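Local coordinates for protein putative fumarylpyruvate hydrolase (Burkholderia cenocepacia, PDB 4MAQ) that is a putative hydrolase of the fumarylacetoacetate hydrolase (FAH) family, built around mixed beta sheets and found here as a two-chain assembly, at residues B[99-104]-B[193-198]; B[219-224]-B[231-236]. One frame throughout, in Å; residues are numbered along the deposited sequence.

Contact 1 (B[99-104]-B[193-198]); sequences GRSIDP and VSRSVE
Ser194, in the last turn of helix 186-196, holds the loop 99-104 with two acceptors. Ser194 O accepts from Ser101 N at 2.9 Å. The bond is almost straight, 175° at the hydrogen, but the donor sits above the carbonyl plane. The Ser194 side chain points at the loop. Ser194 OG lies in the crowded position between backbone N and carbonyl carbon (chi1 79°) and accepts from Ile102 N at 2.9 Å. The same OG is hydrogen-bonded to Ala191 O one turn back, so the hydroxyl ties loop to helix. Two successive loop N-H groups are thus satisfied by one residue. Ile102 lays CG1 and CD1 alongside Ser194, with Ile102 CD1 to Ser194 CB at 3.7 Å. A water joins Ile102 O, to which it donates at 2.7 Å, with Arg195 NH1, from which it accepts. At the other end, Glu198 CG lies over one face of the Arg100 guanidinium. The main polar partner of Glu198 OE1 is Lys200 NZ, in a salt bridge. Arg100 NH2 adds a longer charge contact to Glu198 OE1 at 3.6 Å, with no N-H pointing at the oxygen. Glu198 N is hydrogen-bonded to Asp143 OD2 of the second subunit. This is a helix C-terminal end whose last-turn carbonyl and serine hydroxyl take up loop N-H groups, fastening a loop of this FAH-family subunit beside the dimer interface.

Contact 2 (B[219-224]-B[231-236]); sequences GDRVTG and TFEFVV
Val222 sits at the middle of the contact, its side chain among those of Phe232, Phe234 and Val236. Val222 CB lies over one face of the Phe234 ring, 4.0 Å from the ring centroid, a CH-pi contact. Val222 CG1 meets the edge of the Phe232 ring, at 3.8 Å from Phe232 CE1. Val222 CG2 reaches Val236 CG2 at 3.9 Å. Both phenylalanines place CG in the crowded position between backbone N and carbonyl carbon (chi1 67° and 66°), which leans the rings toward 219-224. The Phe232 ring spreads over the Gly224 backbone, with Gly224 N above the ring centre and Gly224 CA 4.0 Å from the Phe232 centroid. Behind these side chains runs the antiparallel beta hairpin of strands 221-226 and 230-236. Val222 and Phe234 form a hydrogen-bonded pair, with Val222 N to Phe234 O at 2.8 Å and the return bond from Phe234 N to Val222 O. Gly224 and Phe232 pair likewise. The opposite face carries Arg221, Thr223, Glu233 and Val235. There Arg221 bends at chi3, and Arg221 NH1 donates to the anti lone pair of Glu233 OE2 at 2.8 Å, in a salt bridge whose planes stand 75° apart. Val235 CG2 lies over the guanidinium. Further out, Leu216 touches Val222 and Val236, and Val116 and Val118 of strand 111-122 pack on Phe232. Asn170 OD1 accepts from Arg221 N.

Contact 1 comes first along the chain and closes before contact 2 opens. Their centres are 34 Å apart, on opposite sides of the chain's centre, and their nearest atoms are about 21 Å apart. They share no helix or strand. The larger mixed sheet relates them. Its strands 85-95 and 111-122 pair with each other; the first leads to the loop of contact 1, and the second packs against the hairpin of contact 2, which belongs to the second mixed sheet. All four segments belong to the FAH-type region of the chain. The second subunit reaches contact 1 but not contact 2, so contact 1 lies beside the dimer interface, while contact 2 is built within one chain.

Contact 1 (B[99-104]-B[193-198])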
ATOM      1  N   GLY B  99      13.096  -3.251 -12.470  1.00 10.38           N
ATOM      2  CA  GLY B  99      14.419  -2.658 -12.368  1.00 11.74           C
ATOM      3  C   GLY B  99      14.663  -1.900 -11.104  1.00 11.19           C
ATOM      4  O   GLY B  99      13.742  -1.343 -10.534  1.00 12.02           O
ATOM      5  N   ARG B 100      15.911  -1.869 -10.668  1.00 13.32           N
ATOM      6  CA  ARG B 100      16.305  -0.948  -9.607  1.00 13.16           C
ATOM      7  C   ARG B 100      17.385  -0.002 -10.123  1.00 12.87           C
ATOM      8  O   ARG B 100      18.137  -0.349 -11.053  1.00 15.33           O
ATOM      9  CB  ARG B 100      16.723  -1.660  -8.311  1.00 20.91           C
ATOM     10  CG  ARG B 100      18.012  -2.425  -8.381  1.00 23.25           C
ATOM     11  CD  ARG B 100      18.414  -2.915  -6.991  1.00 23.49           C
ATOM     12  NE  ARG B 100      17.393  -3.754  -6.341  1.00 22.77           N
ATOM     13  CZ  ARG B 100      17.144  -5.029  -6.637  1.00 28.19           C
ATOM     14  NH1 ARG B 100      17.809  -5.651  -7.625  1.00 30.92           N
ATOM     15  NH2 ARG B 100      16.217  -5.682  -5.945  1.00 31.77           N
ATOM     16  N   SER B 101      17.446   1.196  -9.531  1.00 12.26           N
ATOM     17  CA  SER B 101      18.447   2.197  -9.922  1.00 12.78           C
ATOM     18  C   SER B 101      18.486   2.378 -11.449  1.00 12.77           C
ATOM     19  O   SER B 101      19.546   2.306 -12.088  1.00 15.36           O
ATOM     20  CB  SER B 101      19.816   1.817  -9.343  1.00 14.60           C
ATOM     21  OG  SER B 101      19.771   1.899  -7.925  1.00 17.47           O
ATOM     22  N   ILE B 102      17.307   2.629 -12.019  1.00 12.23           N
ATOM     23  CA  ILE B 102      17.141   2.769 -13.453  1.00 11.81           C
ATOM     24  C   ILE B 102      17.615   4.164 -13.868  1.00 13.21           C
ATOM     25  O   ILE B 102      17.199   5.166 -13.287  1.00 14.47           O
ATOM     26  CB  ILE B 102      15.652   2.577 -13.854  1.00 11.27           C
ATOM     27  CG1 ILE B 102      15.155   1.193 -13.427  1.00 12.36           C
ATOM     28  CG2 ILE B 102      15.464   2.788 -15.364  1.00 14.16           C
ATOM     29  CD1 ILE B 102      13.651   1.042 -13.511  1.00 13.00           C
ATOM     30  N   ASP B 103      18.486   4.232 -14.867  1.00 13.84           N
ATOM     31  CA  ASP B 103      18.907   5.537 -15.375  1.00 14.70           C
ATOM     32  C   ASP B 103      17.749   6.146 -16.174  1.00 13.10           C
ATOM     33  O   ASP B 103      17.064   5.421 -16.917  1.00 14.23           O
ATOM     34  CB  ASP B 103      20.133   5.388 -16.290  1.00 18.16           C
ATOM     35  CG  ASP B 103      20.739   6.726 -16.693  1.00 24.37           C
ATOM     36  OD1 ASP B 103      20.276   7.338 -17.678  1.00 29.18           O
ATOM     37  OD2 ASP B 103      21.686   7.171 -16.019  1.00 32.72           O
ATOM     38  N   PRO B 104      17.529   7.482 -16.037  1.00 13.56           N
ATOM     39  CA  PRO B 104      16.478   8.118 -16.833  1.00 14.20           C
ATOM     40  C   PRO B 104      16.571   7.802 -18.314  1.00 13.76           C
ATOM     41  O   PRO B 104      15.531   7.637 -18.960  1.00 13.97           O
ATOM     42  CB  PRO B 104      16.669   9.608 -16.542  1.00 16.11           C
ATOM     43  CG  PRO B 104      17.209   9.622 -15.147  1.00 16.58           C
ATOM     44  CD  PRO B 104      18.135   8.433 -15.076  1.00 15.35           C
ATOM     45  N   VAL B 193      11.613   6.406  -8.316  1.00  9.94           N
ATOM     46  CA  VAL B 193      10.932   5.311  -7.612  1.00  9.21           C
ATOM     47  C   VAL B 193      11.888   4.119  -7.509  1.00  9.05           C
ATOM     48  O   VAL B 193      12.000   3.488  -6.450  1.00 10.32           O
ATOM     49  CB  VAL B 193       9.617   4.862  -8.293  1.00 10.09           C
ATOM     50  CG1 VAL B 193       9.067   3.592  -7.633  1.00 10.66           C
ATOM     51  CG2 VAL B 193       8.577   5.983  -8.243  1.00 11.54           C
ATOM     52  N   SER B 194      12.617   3.846  -8.594  1.00  9.80           N
ATOM     53  CA  SER B 194      13.518   2.685  -8.645  1.00 10.12           C
ATOM     54  C   SER B 194      14.727   2.776  -7.710  1.00  9.88           C
ATOM     55  O   SER B 194      15.440   1.795  -7.550  1.00 11.22           O
ATOM     56  CB  SER B 194      14.020   2.468 -10.079  1.00 11.29           C
ATOM     57  OG  SER B 194      15.068   3.377 -10.403  1.00 11.19           O
ATOM     58  N   ARG B 195      14.970   3.947  -7.116  1.00 10.25           N
ATOM     59  CA  ARG B 195      16.049   4.083  -6.144  1.00 10.43           C
ATOM     60  C   ARG B 195      15.543   3.838  -4.716  1.00 10.66           C
ATOM     61  O   ARG B 195      16.347   3.711  -3.805  1.00 12.09           O
ATOM     62  CB  ARG B 195      16.753   5.448  -6.280  1.00 13.07           C
ATOM     63  CG  ARG B 195      17.494   5.571  -7.608  1.00 16.08           C
ATOM     64  CD  ARG B 195      18.406   6.782  -7.671  1.00 19.25           C
ATOM     65  NE  ARG B 195      17.693   8.053  -7.759  1.00 26.15           N
ATOM     66  CZ  ARG B 195      17.490   8.732  -8.892  1.00 32.20           C
ATOM     67  NH1 ARG B 195      17.924   8.265 -10.057  1.00 39.60           N
ATOM     68  NH2 ARG B 195      16.838   9.886  -8.861  1.00 34.76           N
ATOM     69  N   SER B 196      14.219   3.773  -4.532  1.00  9.59           N
ATOM     70  CA  SER B 196      13.597   3.534  -3.236  1.00 10.30           C
ATOM     71  C   SER B 196      13.194   2.074  -3.037  1.00  9.06           C
ATOM     72  O   SER B 196      13.360   1.521  -1.938  1.00  9.26           O
ATOM     73  CB  SER B 196      12.378   4.427  -3.113  1.00 12.23           C
ATOM     74  OG  SER B 196      11.663   4.092  -1.934  1.00 12.54           O
ATOM     75  N   VAL B 197      12.671   1.454  -4.106  1.00  9.32           N
ATOM     76  CA  VAL B 197      12.255   0.055  -4.098  1.00  9.92           C
ATOM     77  C   VAL B 197      12.654  -0.519  -5.451  1.00  9.92           C
ATOM     78  O   VAL B 197      12.962   0.226  -6.361  1.00 11.14           O
ATOM     79  CB  VAL B 197      10.715  -0.114  -3.931  1.00 10.78           C
ATOM     80  CG1 VAL B 197      10.218   0.386  -2.568  1.00 12.90           C
ATOM     81  CG2 VAL B 197       9.954   0.571  -5.064  1.00 11.82           C
ATOM     82  N   GLU B 198      12.579  -1.831  -5.605  1.00 10.51           N
ATOM     83  CA  GLU B 198      12.695  -2.399  -6.933  1.00  9.72           C
ATOM     84  C   GLU B 198      11.372  -2.171  -7.662  1.00  9.30           C
ATOM     85  O   GLU B 198      10.319  -2.599  -7.203  1.00  9.66           O
ATOM     86  CB  GLU B 198      13.019  -3.894  -6.892  1.00 11.61           C
ATOM     87  CG  GLU B 198      13.298  -4.422  -8.284  1.00 13.09           C
ATOM     88  CD  GLU B 198      13.401  -5.927  -8.345  1.00 17.78           C
ATOM     89  OE1 GLU B 198      13.063  -6.605  -7.349  1.00 25.53           O
ATOM     90  OE2 GLU B 198      13.835  -6.421  -9.396  1.00 24.57           O
TER
HETATM   91  O   HOH W   1      18.186   5.751 -10.809  1.00 23.69           O

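Contact 2 (B[219-224]-B[231-236])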
ATOM      1  N   GLY B 219     -22.925  12.112  -6.613  1.00 12.26           N
ATOM      2  CA  GLY B 219     -23.739  12.308  -7.808  1.00 13.03           C
ATOM      3  C   GLY B 219     -23.038  13.051  -8.932  1.00 10.93           C
ATOM      4  O   GLY B 219     -23.556  13.102 -10.051  1.00 12.85           O
ATOM      5  N   ASP B 220     -21.883  13.660  -8.656  1.00 10.86           N
ATOM      6  CA  ASP B 220     -21.217  14.432  -9.707  1.00 10.12           C
ATOM      7  C   ASP B 220     -20.829  13.540 -10.889  1.00  9.34           C
ATOM      8  O   ASP B 220     -20.403  12.381 -10.695  1.00  9.81           O
ATOM      9  CB  ASP B 220     -19.965  15.124  -9.173  1.00 11.41           C
ATOM     10  CG  ASP B 220     -20.255  16.440  -8.476  1.00 11.24           C
ATOM     11  OD1 ASP B 220     -21.408  16.921  -8.506  1.00 14.30           O
ATOM     12  OD2 ASP B 220     -19.297  16.995  -7.890  1.00 13.27           O
ATOM     13  N   ARG B 221     -20.924  14.093 -12.100  1.00  9.56           N
ATOM     14  CA  ARG B 221     -20.448  13.432 -13.326  1.00  9.00           C
ATOM     15  C   ARG B 221     -19.030  13.951 -13.641  1.00  9.01           C
ATOM     16  O   ARG B 221     -18.848  15.138 -13.939  1.00 10.47           O
ATOM     17  CB  ARG B 221     -21.392  13.692 -14.517  1.00 10.04           C
ATOM     18  CG  ARG B 221     -20.930  13.032 -15.831  1.00 10.79           C
ATOM     19  CD  ARG B 221     -21.916  13.260 -16.996  1.00 11.36           C
ATOM     20  NE  ARG B 221     -23.241  12.823 -16.535  1.00 11.62           N
ATOM     21  CZ  ARG B 221     -23.667  11.554 -16.491  1.00 11.40           C
ATOM     22  NH1 ARG B 221     -22.975  10.573 -17.069  1.00 10.53           N
ATOM     23  NH2 ARG B 221     -24.806  11.274 -15.862  1.00 11.52           N
ATOM     24  N   VAL B 222     -18.038  13.064 -13.541  1.00  7.91           N
ATOM     25  CA  VAL B 222     -16.642  13.448 -13.744  1.00  9.54           C
ATOM     26  C   VAL B 222     -16.209  12.963 -15.112  1.00  8.98           C
ATOM     27  O   VAL B 222     -16.382  11.786 -15.450  1.00  9.43           O
ATOM     28  CB  VAL B 222     -15.751  12.824 -12.652  1.00  8.63           C
ATOM     29  CG1 VAL B 222     -14.329  13.397 -12.732  1.00 10.03           C
ATOM     30  CG2 VAL B 222     -16.377  13.053 -11.275  1.00  9.91           C
ATOM     31  N   THR B 223     -15.688  13.884 -15.911  1.00  8.66           N
ATOM     32  CA  THR B 223     -15.085  13.548 -17.194  1.00  8.57           C
ATOM     33  C   THR B 223     -13.656  14.053 -17.206  1.00  7.84           C
ATOM     34  O   THR B 223     -13.277  14.909 -16.396  1.00  8.23           O
ATOM     35  CB  THR B 223     -15.867  14.185 -18.363  1.00  9.64           C
ATOM     36  OG1 THR B 223     -16.050  15.584 -18.098  1.00  9.44           O
ATOM     37  CG2 THR B 223     -17.227  13.505 -18.545  1.00  9.77           C
ATOM     38  N   GLY B 224     -12.856  13.509 -18.109  1.00  8.23           N
ATOM     39  CA  GLY B 224     -11.485  13.989 -18.241  1.00  9.50           C
ATOM     40  C   GLY B 224     -10.726  13.172 -19.238  1.00  8.15           C
ATOM     41  O   GLY B 224     -11.283  12.263 -19.891  1.00  9.20           O
ATOM     42  N   THR B 231     -10.078   9.116 -22.701  1.00  9.61           N
ATOM     43  CA  THR B 231     -10.999   9.971 -21.967  1.00  9.46           C
ATOM     44  C   THR B 231     -11.834   9.069 -21.085  1.00  9.99           C
ATOM     45  O   THR B 231     -11.840   7.846 -21.263  1.00 11.50           O
ATOM     46  CB  THR B 231     -11.907  10.807 -22.898  1.00 10.68           C
ATOM     47  OG1 THR B 231     -12.694   9.920 -23.705  1.00 14.65           O
ATOM     48  CG2 THR B 231     -11.063  11.722 -23.784  1.00 13.08           C
ATOM     49  N   PHE B 232     -12.545   9.661 -20.141  1.00  9.39           N
ATOM     50  CA  PHE B 232     -13.395   8.894 -19.251  1.00  9.03           C
ATOM     51  C   PHE B 232     -14.621   9.702 -18.852  1.00  9.25           C
ATOM     52  O   PHE B 232     -14.658  10.959 -18.975  1.00  9.08           O
ATOM     53  CB  PHE B 232     -12.656   8.428 -17.983  1.00 10.32           C
ATOM     54  CG  PHE B 232     -12.256   9.545 -17.079  1.00  9.04           C
ATOM     55  CD1 PHE B 232     -13.140  10.075 -16.149  1.00  9.47           C
ATOM     56  CD2 PHE B 232     -10.958  10.075 -17.138  1.00  9.59           C
ATOM     57  CE1 PHE B 232     -12.761  11.125 -15.308  1.00  9.56           C
ATOM     58  CE2 PHE B 232     -10.576  11.128 -16.303  1.00  9.62           C
ATOM     59  CZ  PHE B 232     -11.488  11.659 -15.392  1.00 10.27           C
ATOM     60  N   GLU B 233     -15.605   8.958 -18.349  1.00  8.43           N
ATOM     61  CA  GLU B 233     -16.830   9.535 -17.783  1.00  8.22           C
ATOM     62  C   GLU B 233     -17.329   8.581 -16.700  1.00  7.76           C
ATOM     63  O   GLU B 233     -17.496   7.402 -16.961  1.00  9.83           O
ATOM     64  CB  GLU B 233     -17.875   9.719 -18.884  1.00  9.50           C
ATOM     65  CG  GLU B 233     -19.247  10.230 -18.402  1.00 10.35           C
ATOM     66  CD  GLU B 233     -20.105  10.807 -19.519  1.00 10.59           C
ATOM     67  OE1 GLU B 233     -19.562  11.182 -20.603  1.00 13.59           O
ATOM     68  OE2 GLU B 233     -21.338  10.900 -19.329  1.00 11.36           O
ATOM     69  N   PHE B 234     -17.522   9.081 -15.483  1.00  7.74           N
ATOM     70  CA  PHE B 234     -18.106   8.260 -14.403  1.00  7.76           C
ATOM     71  C   PHE B 234     -18.922   9.134 -13.481  1.00  8.14           C
ATOM     72  O   PHE B 234     -18.837  10.371 -13.538  1.00  8.79           O
ATOM     73  CB  PHE B 234     -17.029   7.446 -13.635  1.00  8.15           C
ATOM     74  CG  PHE B 234     -16.027   8.264 -12.832  1.00  8.34           C
ATOM     75  CD1 PHE B 234     -16.350   8.778 -11.579  1.00  8.36           C
ATOM     76  CD2 PHE B 234     -14.717   8.445 -13.293  1.00  9.26           C
ATOM     77  CE1 PHE B 234     -15.404   9.474 -10.823  1.00  9.06           C
ATOM     78  CE2 PHE B 234     -13.767   9.130 -12.536  1.00  9.08           C
ATOM     79  CZ  PHE B 234     -14.111   9.664 -11.304  1.00  8.63           C
ATOM     80  N   VAL B 235     -19.751   8.494 -12.661  1.00  8.45           N
ATOM     81  CA  VAL B 235     -20.599   9.197 -11.720  1.00  8.33           C
ATOM     82  C   VAL B 235     -20.151   8.841 -10.298  1.00  8.94           C
ATOM     83  O   VAL B 235     -19.926   7.668  -9.983  1.00  9.86           O
ATOM     84  CB  VAL B 235     -22.099   8.834 -11.948  1.00  9.93           C
ATOM     85  CG1 VAL B 235     -22.994   9.457 -10.893  1.00 11.96           C
ATOM     86  CG2 VAL B 235     -22.539   9.289 -13.337  1.00 11.58           C
ATOM     87  N   VAL B 236     -20.012   9.848  -9.445  1.00  9.56           N
ATOM     88  CA  VAL B 236     -19.684   9.625  -8.032  1.00  9.38           C
ATOM     89  C   VAL B 236     -20.911   9.069  -7.312  1.00  9.56           C
ATOM     90  O   VAL B 236     -22.037   9.587  -7.490  1.00 10.48           O
ATOM     91  CB  VAL B 236     -19.234  10.936  -7.382  1.00  9.97           C
ATOM     92  CG1 VAL B 236     -18.917  10.735  -5.910  1.00 10.97           C
ATOM     93  CG2 VAL B 236     -17.996  11.460  -8.101  1.00 12.02           C
TER